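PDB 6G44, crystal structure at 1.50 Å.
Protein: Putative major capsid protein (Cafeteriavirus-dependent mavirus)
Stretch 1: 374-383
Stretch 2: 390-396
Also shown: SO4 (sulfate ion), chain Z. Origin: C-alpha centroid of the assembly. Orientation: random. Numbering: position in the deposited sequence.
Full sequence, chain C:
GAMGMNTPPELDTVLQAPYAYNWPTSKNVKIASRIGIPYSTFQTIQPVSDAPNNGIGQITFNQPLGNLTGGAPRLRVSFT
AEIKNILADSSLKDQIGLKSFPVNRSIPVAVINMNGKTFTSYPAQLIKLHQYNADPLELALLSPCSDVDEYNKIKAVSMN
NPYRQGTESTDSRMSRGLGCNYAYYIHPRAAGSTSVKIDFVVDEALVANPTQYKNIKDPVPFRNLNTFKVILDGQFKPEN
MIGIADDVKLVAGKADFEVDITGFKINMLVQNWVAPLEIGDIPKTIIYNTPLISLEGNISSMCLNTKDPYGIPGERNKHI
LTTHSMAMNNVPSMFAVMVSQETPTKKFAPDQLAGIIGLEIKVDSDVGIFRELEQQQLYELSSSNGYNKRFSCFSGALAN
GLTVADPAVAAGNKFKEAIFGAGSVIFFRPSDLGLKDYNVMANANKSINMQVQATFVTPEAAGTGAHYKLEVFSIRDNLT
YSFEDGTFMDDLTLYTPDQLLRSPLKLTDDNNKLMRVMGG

Stretch 1, residues 374-383: EQQQLYELSS
Stretch 2, residues 390-396: RFSCFSG

Stretch 1 is helical from Gln 375 onward, with phi/psi near -62/-41. Stretch 2 has a short helix beginning at Phe 391. The register pairs Gln 375 with Ser 395 (CA to CA 7.0 Å) and Tyr 379 with Phe 391 (CA to CA 6.9 Å), so the chains run in opposite directions. The contact buries 452 Å².

Glu 374 caps the first helix. Its OE1 accepts from Gln 377 N at 3.0 Å, and Glu 374 N donates to Gln 377 OE1 at 2.9 Å.

Gln 375 (chi1 t, chi2 t) points toward stretch 2. Its NE2 donates to Ser 395 O at 3.0 Å. Water 1 reinforces this link, donating to Gln 375 OE1 (3.0 Å) and Ser 395 O (2.9 Å).

Gln 376 (t, p) leaves its CA sideways, but its end comes nearer. Its NE2 lies over one face of the Phe 391 ring, 3.2 Å from Phe 391 CZ.

Leu 378 (m, t) adds an apolar contact, CB to Phe 394 CZ at 4.1 Å.

Tyr 379 (chi1 t, chi2 70°) points toward stretch 2 and meets two phenylalanines. Phe 391 (t, 60°) turns its edge to the Tyr 379 face, centroids 5.2 Å apart, planes at 65°. Tyr 379 in turn presents its edge to the face of Phe 394 (t, -88°), centroids 5.5 Å apart, planes at 62°. Such pairings set ring hydrogens against pi electrons.

Ser 382 (t) completes the hole that receives Phe 394, together with Gln 375, Leu 378 and Tyr 379. Ser 383 OG (chi1 m) donates back to Tyr 379 O at 2.9 Å.

Arg 390 (p, t, p, 176°), the N-cap of the second helix, points away and binds sulfate: N to O1 3.0 Å, NE to O1 2.9 Å, NH2 to O2 2.8 Å.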

# COMPACT_ATOMS: atom_id res chain seq x y z
N GLU C 374 14.29 14.19 -22.11
CA GLU C 374 13.96 12.97 -22.82
C GLU C 374 12.80 12.28 -22.06
O GLU C 374 12.31 12.80 -21.06
CB GLU C 374 15.19 12.07 -23.05
CG GLU C 374 16.35 12.15 -22.06
CD GLU C 374 16.06 11.59 -20.68
OE1 GLU C 374 14.89 11.29 -20.37
OE2 GLU C 374 17.01 11.45 -19.87
N GLN C 375 12.39 11.13 -22.54
CA GLN C 375 11.13 10.54 -22.08
C GLN C 375 11.14 10.22 -20.59
O GLN C 375 10.12 10.46 -19.89
CB GLN C 375 10.78 9.30 -22.92
CG GLN C 375 9.36 8.83 -22.70
CD GLN C 375 8.96 7.75 -23.67
OE1 GLN C 375 9.67 6.75 -23.86
NE2 GLN C 375 7.81 7.93 -24.27
N GLN C 376 12.23 9.69 -20.07
CA GLN C 376 12.34 9.39 -18.64
C GLN C 376 12.19 10.66 -17.79
O GLN C 376 11.50 10.65 -16.78
CB GLN C 376 13.65 8.69 -18.31
CG GLN C 376 13.71 8.20 -16.87
CD GLN C 376 12.72 7.06 -16.57
OE1 GLN C 376 12.04 7.05 -15.53
NE2 GLN C 376 12.63 6.12 -17.46
N GLN C 377 12.80 11.76 -18.24
CA GLN C 377 12.66 13.02 -17.52
C GLN C 377 11.25 13.55 -17.62
O GLN C 377 10.75 14.15 -16.68
CB GLN C 377 13.66 14.03 -18.04
CG GLN C 377 15.10 13.67 -17.72
CD GLN C 377 16.10 14.48 -18.54
OE1 GLN C 377 16.05 14.47 -19.77
NE2 GLN C 377 17.00 15.22 -17.86
N LEU C 378 10.61 13.38 -18.77
CA LEU C 378 9.19 13.78 -18.91
C LEU C 378 8.29 12.99 -17.94
O LEU C 378 7.34 13.53 -17.36
CB LEU C 378 8.72 13.63 -20.35
CG LEU C 378 9.38 14.61 -21.34
CD1 LEU C 378 8.94 14.22 -22.74
CD2 LEU C 378 9.09 16.06 -21.03
N TYR C 379 8.60 11.71 -17.78
CA TYR C 379 7.90 10.88 -16.79
C TYR C 379 8.13 11.41 -15.38
O TYR C 379 7.18 11.49 -14.58
CB TYR C 379 8.38 9.44 -16.91
CG TYR C 379 7.85 8.49 -15.86
CD1 TYR C 379 6.51 8.11 -15.87
CD2 TYR C 379 8.67 7.94 -14.88
CE1 TYR C 379 6.03 7.22 -14.94
CE2 TYR C 379 8.18 7.04 -13.95
CZ TYR C 379 6.85 6.71 -13.97
OH TYR C 379 6.34 5.80 -13.05
N GLU C 380 9.36 11.78 -15.06
CA GLU C 380 9.67 12.34 -13.75
C GLU C 380 8.92 13.66 -13.50
O GLU C 380 8.37 13.88 -12.42
CB GLU C 380 11.18 12.48 -13.59
CG GLU C 380 11.89 11.12 -13.49
CD GLU C 380 13.41 11.18 -13.59
OE1 GLU C 380 13.96 12.25 -13.77
OE2 GLU C 380 14.04 10.09 -13.54
N LEU C 381 8.90 14.51 -14.52
CA LEU C 381 8.14 15.77 -14.46
C LEU C 381 6.66 15.47 -14.15
O LEU C 381 6.04 16.05 -13.25
CB LEU C 381 8.27 16.52 -15.78
CG LEU C 381 7.32 17.68 -16.05
CD1 LEU C 381 7.45 18.78 -15.00
CD2 LEU C 381 7.54 18.26 -17.46
N SER C 382 6.07 14.58 -14.94
CA SER C 382 4.65 14.29 -14.74
C SER C 382 4.39 13.70 -13.35
O SER C 382 3.43 14.09 -12.67
CB SER C 382 4.10 13.38 -15.85
OG SER C 382 2.68 13.48 -15.88
N SER C 383 5.27 12.79 -12.93
CA SER C 383 5.17 12.15 -11.61
C SER C 383 5.33 13.14 -10.47
O SER C 383 4.67 12.98 -9.42
CB SER C 383 6.19 11.03 -11.49
OG SER C 383 5.94 10.01 -12.45
N ARG C 390 3.04 3.37 -13.90
CA ARG C 390 4.40 2.87 -14.20
C ARG C 390 4.96 3.47 -15.50
O ARG C 390 4.20 3.89 -16.39
CB ARG C 390 4.42 1.35 -14.27
CG ARG C 390 3.64 0.80 -15.45
CD ARG C 390 3.46 -0.71 -15.44
NE ARG C 390 2.59 -1.13 -14.35
CZ ARG C 390 2.21 -2.38 -14.18
NH1 ARG C 390 2.61 -3.30 -15.01
NH2 ARG C 390 1.38 -2.71 -13.19
N PHE C 391 6.29 3.48 -15.61
CA PHE C 391 6.95 4.05 -16.78
C PHE C 391 6.56 3.35 -18.10
O PHE C 391 6.38 4.01 -19.12
CB PHE C 391 8.47 4.05 -16.59
CG PHE C 391 9.22 4.68 -17.73
CD1 PHE C 391 9.00 6.01 -18.08
CD2 PHE C 391 10.12 3.94 -18.48
CE1 PHE C 391 9.67 6.62 -19.14
CE2 PHE C 391 10.79 4.54 -19.54
CZ PHE C 391 10.57 5.85 -19.86
N SER C 392 6.42 2.03 -18.07
CA SER C 392 6.06 1.25 -19.27
C SER C 392 4.66 1.59 -19.79
O SER C 392 4.40 1.34 -20.96
CB SER C 392 6.17 -0.26 -19.04
OG SER C 392 5.36 -0.68 -17.98
N CYS C 393 3.80 2.15 -18.96
CA CYS C 393 2.51 2.68 -19.42
C CYS C 393 2.75 4.01 -20.10
O CYS C 393 2.49 4.15 -21.30
CB CYS C 393 1.60 2.83 -18.23
SG CYS C 393 0.06 3.72 -18.53
N PHE C 394 3.30 4.95 -19.34
CA PHE C 394 3.63 6.29 -19.84
C PHE C 394 4.38 6.31 -21.15
O PHE C 394 4.09 7.08 -22.05
CB PHE C 394 4.44 7.03 -18.77
CG PHE C 394 4.85 8.42 -19.15
CD1 PHE C 394 6.04 8.65 -19.85
CD2 PHE C 394 4.08 9.49 -18.79
CE1 PHE C 394 6.43 9.91 -20.19
CE2 PHE C 394 4.46 10.78 -19.13
CZ PHE C 394 5.64 10.98 -19.83
N SER C 395 5.35 5.41 -21.29
CA SER C 395 6.25 5.50 -22.42
C SER C 395 5.62 5.12 -23.75
O SER C 395 6.14 5.50 -24.80
CB SER C 395 7.49 4.64 -22.23
OG SER C 395 7.18 3.26 -22.28
N GLY C 396 4.58 4.28 -23.74
CA GLY C 396 4.04 3.76 -25.01
C GLY C 396 4.99 2.78 -25.71
O GLY C 396 4.80 2.48 -26.87
S SO4 Z . 1.40 0.82 -11.50
O1 SO4 Z . 1.38 1.10 -12.93
O2 SO4 Z . 1.53 -0.61 -11.27
O3 SO4 Z . 0.12 1.31 -10.89
O4 SO4 Z . 2.53 1.56 -10.87
O HOH W 1 8.68 4.62 -25.78